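PDB 6CL6: tail fiber protein from Pseudomonas aeruginosa, which forms the receptor-binding fibre of the R2 pyocin, a contractile injection system, and probably helps it attach to target bacterial cells. Local coordinates for residues S76-Y79 with N85-Q88; P34-A37 with T42-S45; V138-M143 with G169-Y174; L255-G260 with R271-A276. All coordinates share one frame; numbering follows the deposited sequence.

Contact 1: S76-Y79 with N85-Q88; sequences SMFY and NASQ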
loop_
_atom_site.group_PDB
_atom_site.type_symbol
_atom_site.label_atom_id
_atom_site.label_comp_id
_atom_site.label_asym_id
_atom_site.label_seq_id
_atom_site.Cartn_x
_atom_site.Cartn_y
_atom_site.Cartn_z
ATOM N N SER A 76 34.683 46.120 44.374
ATOM C CA SER A 76 35.361 46.927 43.356
ATOM C C SER A 76 36.863 46.763 43.475
ATOM O O SER A 76 37.397 46.745 44.580
ATOM C CB SER A 76 35.018 48.401 43.497
ATOM O OG SER A 76 33.657 48.620 43.238
ATOM N N MET A 77 37.521 46.669 42.331
ATOM C CA MET A 77 38.969 46.637 42.210
ATOM C C MET A 77 39.354 47.749 41.244
ATOM O O MET A 77 38.713 47.914 40.204
ATOM C CB MET A 77 39.440 45.285 41.702
ATOM C CG MET A 77 39.191 44.135 42.634
ATOM S SD MET A 77 39.156 42.572 41.772
ATOM C CE MET A 77 37.533 42.609 41.055
ATOM N N PHE A 78 40.403 48.494 41.582
ATOM C CA PHE A 78 40.735 49.750 40.957
ATOM C C PHE A 78 42.149 49.823 40.389
ATOM O O PHE A 78 43.085 49.249 40.924
ATOM C CB PHE A 78 40.628 50.898 41.986
ATOM C CG PHE A 78 39.291 50.973 42.695
ATOM C CD1 PHE A 78 38.184 51.457 42.055
ATOM C CD2 PHE A 78 39.189 50.588 44.027
ATOM C CE1 PHE A 78 36.974 51.552 42.701
ATOM C CE2 PHE A 78 37.989 50.679 44.672
ATOM C CZ PHE A 78 36.886 51.148 44.031
ATOM N N TYR A 79 42.282 50.593 39.319
ATOM C CA TYR A 79 43.586 50.970 38.786
ATOM C C TYR A 79 43.473 52.264 38.001
ATOM O O TYR A 79 42.580 52.369 37.167
ATOM C CB TYR A 79 44.157 49.875 37.869
ATOM C CG TYR A 79 45.523 50.271 37.356
ATOM C CD1 TYR A 79 46.676 49.954 38.063
ATOM C CD2 TYR A 79 45.644 50.979 36.192
ATOM C CE1 TYR A 79 47.918 50.356 37.594
ATOM C CE2 TYR A 79 46.877 51.372 35.712
ATOM C CZ TYR A 79 48.007 51.060 36.409
ATOM O OH TYR A 79 49.229 51.480 35.923
ATOM N N ASN A 85 40.037 53.414 36.624
ATOM C CA ASN A 85 39.431 52.244 36.039
ATOM C C ASN A 85 39.045 51.258 37.132
ATOM O O ASN A 85 39.639 51.238 38.229
ATOM C CB ASN A 85 40.371 51.587 35.039
ATOM C CG ASN A 85 40.660 52.450 33.856
ATOM O OD1 ASN A 85 39.787 53.171 33.338
ATOM N ND2 ASN A 85 41.927 52.385 33.386
ATOM N N ALA A 86 38.065 50.411 36.821
ATOM C CA ALA A 86 37.604 49.468 37.835
ATOM C C ALA A 86 36.954 48.227 37.246
ATOM O O ALA A 86 36.356 48.252 36.180
ATOM C CB ALA A 86 36.600 50.157 38.796
ATOM N N SER A 87 37.054 47.150 38.003
ATOM C CA SER A 87 36.279 45.938 37.785
ATOM C C SER A 87 35.359 45.764 38.975
ATOM O O SER A 87 35.755 46.057 40.100
ATOM C CB SER A 87 37.223 44.744 37.640
ATOM O OG SER A 87 36.545 43.538 37.745
ATOM N N GLN A 88 34.124 45.337 38.720
ATOM C CA GLN A 88 33.158 45.115 39.778
ATOM C C GLN A 88 32.469 43.770 39.665
ATOM O O GLN A 88 32.117 43.308 38.570
ATOM C CB GLN A 88 32.091 46.225 39.801
ATOM C CG GLN A 88 32.631 47.545 40.255
ATOM C CD GLN A 88 31.524 48.567 40.378
ATOM O OE1 GLN A 88 30.505 48.498 39.663
ATOM N NE2 GLN A 88 31.704 49.502 41.291
#
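S76 faces Q88 in a non-hydrogen-bonded pair of two antiparallel strands, and their side chains supply the bond that the backbones do not. NE2 of Q88 donates to OG of S76 at 2.9 Å, with the hydroxyl tilted 19° out of the amide plane. The Q88 chain is extended beyond CG, which carries the amide alongside S76. The amide is also held from outside: NE2 donates to P50 O, and OE1 accepts from R102 NE. M77 pairs with S87 through two backbone bonds, M77 N to S87 O and S87 N to M77 O, each 2.9 Å. The M77 chain bends at chi3 (-78°) and brings CE to 3.6 Å from OG of S87. That hydroxyl is hydrogen-bonded to T91 OG1 of the second subunit. These residues lie on the beta hairpin of strands 72-79 and 85-92, in an antiparallel sheet whose M77 and S87 face meets a neighbouring chain. F78 comes next, sharing the S76 face with its partner A86. Its CD1 approaches A86 CB obliquely at 3.8 Å, while N85 O lies at the ring edge, near the ring plane. The same carbonyl oxygen is 3.3 Å from F78 CA, a CA-H...O contact. Y79 N then donates to N85 O at 2.9 Å, from 37° above the carbonyl plane. The return bond from N85 N to Y79 O is weak. Beyond it, N85 OD1 accepts from A106 N.

Contact 2: P34-A37 with T42-S45; sequences PVFA and TAVS
OG1 of T42 is met by three carbons of the V35 side chain. It lies 3.3 Å from V35 CG2, 3.5 Å from V35 CB and 3.9 Å from V35 CG1. These are van der Waals contacts, and no hydrogen bond joins the two segments. A 3-10 turn packs here against a later part of the same long loop, which runs between strands 23-25 and 57-60. The turn is closed by A37 N donating to P34 O at 3.0 Å. V35 stands on this turn and points at 42-45. Its side chain crosses that of T42 at about a right angle. T42 has OG1 between its backbone N and carbonyl carbon (chi1 59°), and in this rotamer the hydroxyl, rather than the methyl, meets the valine. CG2 of V35 does most of the touching. Besides OG1 it reaches the backbone N of A43 at 3.7 Å and the A43 methyl CB at 3.8 Å. V35 also packs on L40, in the link between the segments. T42 packs on P80 of the third subunit, and F36 on A37 of the second, which places this loop at the seams of the trimer. Within its own chain F36 is buried against V55 and P56. P34 CB lies over one face of its ring, 3.6 Å above the plane and toward the rim. A43 comes to F36 from another direction. Its CB sits at the ring edge, near the ring plane, 4.4 Å from F36 CD2.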
loop_
_atom_site.group_PDB
_atom_site.type_symbol
_atom_site.label_atom_id
_atom_site.label_comp_id
_atom_site.label_asym_id
_atom_site.label_seq_id
_atom_site.Cartn_x
_atom_site.Cartn_y
_atom_site.Cartn_z
ATOM N N PRO A 34 39.447 49.959 58.469
ATOM C CA PRO A 34 38.296 50.470 57.721
ATOM C C PRO A 34 37.351 49.301 57.442
ATOM O O PRO A 34 37.787 48.171 57.227
ATOM C CB PRO A 34 38.920 51.036 56.440
ATOM C CG PRO A 34 40.332 51.343 56.807
ATOM C CD PRO A 34 40.738 50.248 57.792
ATOM N N VAL A 35 36.046 49.584 57.445
ATOM C CA VAL A 35 35.076 48.505 57.540
ATOM C C VAL A 35 35.128 47.588 56.339
ATOM O O VAL A 35 34.937 46.371 56.487
ATOM C CB VAL A 35 33.650 49.056 57.754
ATOM C CG1 VAL A 35 33.557 49.752 59.117
ATOM C CG2 VAL A 35 33.239 50.007 56.652
ATOM N N PHE A 36 35.417 48.120 55.141
ATOM C CA PHE A 36 35.439 47.254 53.954
ATOM C C PHE A 36 36.530 46.202 54.040
ATOM O O PHE A 36 36.410 45.125 53.439
ATOM C CB PHE A 36 35.600 48.103 52.680
ATOM C CG PHE A 36 36.739 49.066 52.719
ATOM C CD1 PHE A 36 38.056 48.619 52.498
ATOM C CD2 PHE A 36 36.522 50.409 52.933
ATOM C CE1 PHE A 36 39.118 49.518 52.495
ATOM C CE2 PHE A 36 37.587 51.305 52.953
ATOM C CZ PHE A 36 38.874 50.851 52.714
ATOM N N ALA A 37 37.599 46.476 54.780
ATOM C CA ALA A 37 38.660 45.479 54.950
ATOM C C ALA A 37 38.295 44.381 55.926
ATOM O O ALA A 37 38.985 43.355 55.983
ATOM C CB ALA A 37 39.962 46.162 55.388
ATOM N N THR A 42 29.479 48.462 54.746
ATOM C CA THR A 42 28.834 49.541 55.493
ATOM C C THR A 42 29.492 50.904 55.303
ATOM O O THR A 42 29.110 51.863 55.997
ATOM C CB THR A 42 28.822 49.227 57.003
ATOM O OG1 THR A 42 30.157 49.064 57.437
ATOM C CG2 THR A 42 28.046 47.982 57.280
ATOM N N ALA A 43 30.488 51.022 54.420
ATOM C CA ALA A 43 31.239 52.283 54.357
ATOM C C ALA A 43 30.447 53.418 53.717
ATOM O O ALA A 43 30.702 54.593 54.005
ATOM C CB ALA A 43 32.553 52.086 53.599
ATOM N N VAL A 44 29.507 53.109 52.828
ATOM C CA VAL A 44 28.699 54.125 52.177
ATOM C C VAL A 44 27.239 53.726 52.308
ATOM O O VAL A 44 26.908 52.573 52.578
ATOM C CB VAL A 44 29.079 54.357 50.708
ATOM C CG1 VAL A 44 30.486 54.971 50.596
ATOM C CG2 VAL A 44 28.963 53.056 49.907
ATOM N N SER A 45 26.353 54.696 52.142
ATOM C CA SER A 45 24.930 54.419 52.327
ATOM C C SER A 45 24.490 53.344 51.333
ATOM O O SER A 45 25.094 53.153 50.274
ATOM C CB SER A 45 24.074 55.678 52.127
ATOM O OG SER A 45 23.907 55.988 50.760
#

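Contact 3: V138-M143 with G169-Y174; sequences VNLDSM and GLLHVY
M143 and L171 point at each other, and their side chains cross obliquely. The L171 methyl CD2 lies 3.9 Å from both CB and CG of M143. These two carbons make the contact; the M143 chain bends at chi2 and chi3, and SD lies farther from L171. L171 has CG anti to its own backbone N (chi1 175°), which carries CG out toward the loop, and chi2 (72°) then sets CD2 against M143. The same methyl is 4.2 Å from CD2 of L140. Two residues along the strand, on the same face, both V173 methyls lie against one side of the M143 carbonyl oxygen: CG1 and CG2 are each 3.6 Å from M143 O. That oxygen accepts a hydrogen bond from Q183 NE2, which also donates to L140 O. The 3-10 turn at 140-142 presents L140 and M143 together. It starts with an Asx turn, D141 N to N139 OD1, and N139 O accepts from both S142 N and S142 OG, the latter at 2.6 Å. W149 packs on M143 and V173 beside the contact. This is a connecting loop folded over one face of a mixed beta sheet, whose strand 169-177 runs between 147-151 and 180-187.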
loop_
_atom_site.group_PDB
_atom_site.type_symbol
_atom_site.label_atom_id
_atom_site.label_comp_id
_atom_site.label_asym_id
_atom_site.label_seq_id
_atom_site.Cartn_x
_atom_site.Cartn_y
_atom_site.Cartn_z
ATOM N N VAL A 138 0.493 21.027 35.431
ATOM C CA VAL A 138 1.178 22.107 34.747
ATOM C C VAL A 138 0.555 22.343 33.385
ATOM O O VAL A 138 0.330 21.408 32.616
ATOM C CB VAL A 138 2.686 21.824 34.615
ATOM C CG1 VAL A 138 3.362 22.919 33.852
ATOM C CG2 VAL A 138 3.310 21.642 35.987
ATOM N N ASN A 139 0.279 23.606 33.086
ATOM C CA ASN A 139 -0.096 24.035 31.743
ATOM C C ASN A 139 1.174 24.451 31.006
ATOM O O ASN A 139 1.838 25.442 31.384
ATOM C CB ASN A 139 -1.087 25.182 31.832
ATOM C CG ASN A 139 -1.653 25.567 30.486
ATOM O OD1 ASN A 139 -1.105 25.240 29.402
ATOM N ND2 ASN A 139 -2.771 26.262 30.522
ATOM N N LEU A 140 1.539 23.697 29.968
ATOM C CA LEU A 140 2.781 23.987 29.285
ATOM C C LEU A 140 2.772 25.355 28.641
ATOM O O LEU A 140 3.842 25.882 28.342
ATOM C CB LEU A 140 3.104 22.930 28.225
ATOM C CG LEU A 140 3.345 21.519 28.757
ATOM C CD1 LEU A 140 4.010 20.662 27.696
ATOM C CD2 LEU A 140 4.190 21.480 30.028
ATOM N N ASP A 141 1.584 25.944 28.433
ATOM C CA ASP A 141 1.512 27.318 27.965
ATOM C C ASP A 141 2.150 28.283 28.955
ATOM O O ASP A 141 2.458 29.422 28.588
ATOM C CB ASP A 141 0.046 27.756 27.738
ATOM C CG ASP A 141 -0.574 27.173 26.484
ATOM O OD1 ASP A 141 0.032 26.310 25.845
ATOM O OD2 ASP A 141 -1.729 27.600 26.108
ATOM N N SER A 142 2.314 27.870 30.199
ATOM C CA SER A 142 2.943 28.732 31.212
ATOM C C SER A 142 4.465 28.611 31.232
ATOM O O SER A 142 5.128 29.335 31.971
ATOM C CB SER A 142 2.394 28.385 32.600
ATOM O OG SER A 142 2.940 27.140 33.055
ATOM N N MET A 143 5.031 27.704 30.451
ATOM C CA MET A 143 6.479 27.483 30.440
ATOM C C MET A 143 7.069 28.356 29.334
ATOM O O MET A 143 7.269 27.931 28.192
ATOM C CB MET A 143 6.782 26.011 30.245
ATOM C CG MET A 143 6.167 25.110 31.301
ATOM S SD MET A 143 6.713 25.434 32.990
ATOM C CE MET A 143 8.435 24.900 32.872
ATOM N N GLY A 169 8.308 12.850 29.699
ATOM C CA GLY A 169 9.135 13.345 28.609
ATOM C C GLY A 169 9.950 14.549 28.992
ATOM O O GLY A 169 9.881 15.051 30.109
ATOM N N LEU A 170 10.706 15.021 28.014
ATOM C CA LEU A 170 11.601 16.157 28.155
ATOM C C LEU A 170 11.096 17.374 27.407
ATOM O O LEU A 170 10.998 17.365 26.171
ATOM C CB LEU A 170 13.004 15.785 27.647
ATOM C CG LEU A 170 14.119 16.709 28.080
ATOM C CD1 LEU A 170 14.280 16.735 29.574
ATOM C CD2 LEU A 170 15.402 16.278 27.422
ATOM N N LEU A 171 10.857 18.452 28.152
ATOM C CA LEU A 171 10.476 19.734 27.580
ATOM C C LEU A 171 11.657 20.668 27.446
ATOM O O LEU A 171 12.360 20.924 28.436
ATOM C CB LEU A 171 9.418 20.429 28.436
ATOM C CG LEU A 171 8.992 21.839 28.053
ATOM C CD1 LEU A 171 8.144 21.780 26.777
ATOM C CD2 LEU A 171 8.196 22.493 29.150
ATOM N N HIS A 172 11.833 21.222 26.235
ATOM C CA HIS A 172 12.751 22.331 26.009
ATOM C C HIS A 172 11.972 23.600 25.698
ATOM O O HIS A 172 10.986 23.567 24.951
ATOM C CB HIS A 172 13.712 22.075 24.848
ATOM C CG HIS A 172 14.948 21.339 25.222
ATOM N ND1 HIS A 172 15.017 19.966 25.237
ATOM C CD2 HIS A 172 16.181 21.781 25.577
ATOM C CE1 HIS A 172 16.237 19.589 25.582
ATOM N NE2 HIS A 172 16.955 20.672 25.813
ATOM N N VAL A 173 12.410 24.717 26.263
ATOM C CA VAL A 173 11.849 26.013 25.942
ATOM C C VAL A 173 12.969 26.905 25.433
ATOM O O VAL A 173 13.959 27.132 26.143
ATOM C CB VAL A 173 11.160 26.649 27.153
ATOM C CG1 VAL A 173 10.531 27.989 26.749
ATOM C CG2 VAL A 173 10.146 25.734 27.765
ATOM N N TYR A 174 12.802 27.439 24.233
ATOM C CA TYR A 174 13.679 28.446 23.650
ATOM C C TYR A 174 12.877 29.737 23.528
ATOM O O TYR A 174 12.197 29.987 22.527
ATOM C CB TYR A 174 14.250 27.995 22.320
ATOM C CG TYR A 174 14.834 26.600 22.368
ATOM C CD1 TYR A 174 16.070 26.354 22.955
ATOM C CD2 TYR A 174 14.163 25.539 21.804
ATOM C CE1 TYR A 174 16.601 25.114 22.988
ATOM C CE2 TYR A 174 14.690 24.281 21.831
ATOM C CZ TYR A 174 15.925 24.072 22.435
ATOM O OH TYR A 174 16.488 22.836 22.461
#

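Contact 4: L255-G260 with R271-A276; sequences LPLARG and RSTIGA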
loop_
_atom_site.group_PDB
_atom_site.type_symbol
_atom_site.label_atom_id
_atom_site.label_comp_id
_atom_site.label_asym_id
_atom_site.label_seq_id
_atom_site.Cartn_x
_atom_site.Cartn_y
_atom_site.Cartn_z
ATOM N N LEU A 255 -26.026 -32.346 -30.639
ATOM C CA LEU A 255 -27.269 -31.648 -30.348
ATOM C C LEU A 255 -28.450 -32.611 -30.397
ATOM O O LEU A 255 -28.592 -33.371 -31.370
ATOM C CB LEU A 255 -27.476 -30.527 -31.370
ATOM C CG LEU A 255 -28.540 -29.500 -31.029
ATOM C CD1 LEU A 255 -28.049 -28.720 -29.807
ATOM C CD2 LEU A 255 -28.795 -28.570 -32.200
ATOM N N PRO A 256 -29.315 -32.616 -29.392
ATOM C CA PRO A 256 -30.462 -33.531 -29.413
ATOM C C PRO A 256 -31.663 -32.888 -30.098
ATOM O O PRO A 256 -31.682 -31.694 -30.389
ATOM C CB PRO A 256 -30.739 -33.779 -27.922
ATOM C CG PRO A 256 -30.349 -32.466 -27.274
ATOM C CD PRO A 256 -29.258 -31.840 -28.131
ATOM N N LEU A 257 -32.662 -33.731 -30.388
ATOM C CA LEU A 257 -33.883 -33.241 -31.011
ATOM C C LEU A 257 -34.543 -32.162 -30.155
ATOM O O LEU A 257 -35.102 -31.199 -30.686
ATOM C CB LEU A 257 -34.843 -34.409 -31.245
ATOM C CG LEU A 257 -36.173 -34.081 -31.901
ATOM C CD1 LEU A 257 -35.948 -33.492 -33.264
ATOM C CD2 LEU A 257 -37.062 -35.326 -32.001
ATOM N N ALA A 258 -34.465 -32.287 -28.830
ATOM C CA ALA A 258 -35.061 -31.271 -27.960
ATOM C C ALA A 258 -34.592 -29.866 -28.325
ATOM O O ALA A 258 -35.341 -28.896 -28.152
ATOM C CB ALA A 258 -34.726 -31.584 -26.503
ATOM N N ARG A 259 -33.381 -29.737 -28.882
ATOM C CA ARG A 259 -32.831 -28.434 -29.250
ATOM C C ARG A 259 -32.848 -28.189 -30.761
ATOM O O ARG A 259 -32.214 -27.240 -31.245
ATOM C CB ARG A 259 -31.404 -28.314 -28.708
ATOM C CG ARG A 259 -31.260 -28.547 -27.203
ATOM C CD ARG A 259 -31.451 -27.261 -26.415
ATOM N NE ARG A 259 -32.849 -26.849 -26.365
ATOM C CZ ARG A 259 -33.752 -27.359 -25.530
ATOM N NH1 ARG A 259 -33.405 -28.313 -24.673
ATOM N NH2 ARG A 259 -35.004 -26.923 -25.559
ATOM N N GLY A 260 -33.569 -29.010 -31.520
ATOM C CA GLY A 260 -33.571 -28.875 -32.958
ATOM C C GLY A 260 -32.412 -29.537 -33.649
ATOM O O GLY A 260 -32.143 -29.211 -34.816
ATOM N N ARG A 271 -31.517 -40.132 -39.149
ATOM C CA ARG A 271 -32.797 -40.558 -39.707
ATOM C C ARG A 271 -33.645 -41.250 -38.653
ATOM O O ARG A 271 -34.869 -41.064 -38.608
ATOM C CB ARG A 271 -32.570 -41.490 -40.901
ATOM C CG ARG A 271 -32.012 -40.803 -42.133
ATOM C CD ARG A 271 -32.150 -41.733 -43.351
ATOM N NE ARG A 271 -31.537 -43.028 -43.098
ATOM C CZ ARG A 271 -30.280 -43.354 -43.411
ATOM N NH1 ARG A 271 -29.472 -42.471 -43.987
ATOM N NH2 ARG A 271 -29.831 -44.568 -43.145
ATOM N N SER A 272 -33.016 -42.041 -37.782
ATOM C CA SER A 272 -33.772 -42.702 -36.730
ATOM C C SER A 272 -34.373 -41.693 -35.758
ATOM O O SER A 272 -35.474 -41.903 -35.233
ATOM C CB SER A 272 -32.877 -43.685 -35.979
ATOM O OG SER A 272 -33.611 -44.286 -34.919
ATOM N N THR A 273 -33.656 -40.599 -35.491
ATOM C CA THR A 273 -34.149 -39.620 -34.540
ATOM C C THR A 273 -35.412 -38.948 -35.046
ATOM O O THR A 273 -36.345 -38.716 -34.265
ATOM C CB THR A 273 -33.075 -38.569 -34.251
ATOM O OG1 THR A 273 -31.976 -39.203 -33.594
ATOM C CG2 THR A 273 -33.633 -37.418 -33.402
ATOM N N ILE A 274 -35.466 -38.625 -36.340
ATOM C CA ILE A 274 -36.624 -37.936 -36.894
ATOM C C ILE A 274 -37.526 -38.874 -37.690
ATOM O O ILE A 274 -38.433 -38.414 -38.379
ATOM C CB ILE A 274 -36.183 -36.723 -37.734
ATOM C CG1 ILE A 274 -35.415 -37.151 -38.973
ATOM C CG2 ILE A 274 -35.330 -35.792 -36.883
ATOM C CD1 ILE A 274 -35.241 -36.037 -39.992
ATOM N N GLY A 275 -37.309 -40.180 -37.584
ATOM C CA GLY A 275 -38.176 -41.156 -38.227
ATOM C C GLY A 275 -38.242 -41.034 -39.732
ATOM O O GLY A 275 -39.322 -41.191 -40.321
ATOM N N ALA A 276 -37.113 -40.778 -40.373
ATOM C CA ALA A 276 -37.094 -40.581 -41.812
ATOM C C ALA A 276 -36.648 -41.842 -42.533
ATOM O O ALA A 276 -35.849 -42.630 -42.019
ATOM C CB ALA A 276 -36.170 -39.429 -42.196
#
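T273 is the first residue of 271-276 to touch L257, and it does so with its methyl. CG2 of T273 lies 3.9 Å from CB of L257. The methyl is anti to the T273 backbone N, while OG1 lies on the N side (chi1 -65°) and is engaged elsewhere. OG1 is hydrogen-bonded to V262 O, in the loop between the segments, and to G269 O, one turn back in the helix. CD2 of L257 approaches the T273 carbonyl O at 4.1 Å. L257 itself belongs to a short 3-10 turn, in which R259 N donates to P256 O and G260 N to L257 O. It also packs on A267 of the second subunit. I274 follows and adds a looser apolar contact, CG2 to L257 CD1 at 4.3 Å. The rest of its side chain leads away, and it packs on I274 of the third subunit. I274 O is tied into the trimer as well, accepting from R271 NH1 of the second subunit. A Schellman motif follows at the C-terminal end of the helix. A276 N donates to R271 O at 2.9 Å, and G275 N makes a weak bond to S272 O. G275 takes a positive phi (60°), a backbone shape that favours glycine. A276, last in the segment, packs on A276 of the third subunit.

In the fold
The four contacts follow one another along an elongated trimeric fibre and use different elements. Contacts 1 and 2 are neighbours, with centres 16 Å apart, yet their atoms do not touch. Contact 4 lies on the other side of the chain's centre, about 140 Å from contact 2 between centres. Contacts 1 and 3 are buried and belong to sheets. Contact 1 joins two adjacent strands and alone is hydrogen-bonded across its segments, whereas contact 3 lays a loop on a sheet face through apolar side chains. Contacts 2 and 4 are partly buried and smaller. Contacts 2, 3 and 4 each include a short 3-10 turn. All four lie beside other chains.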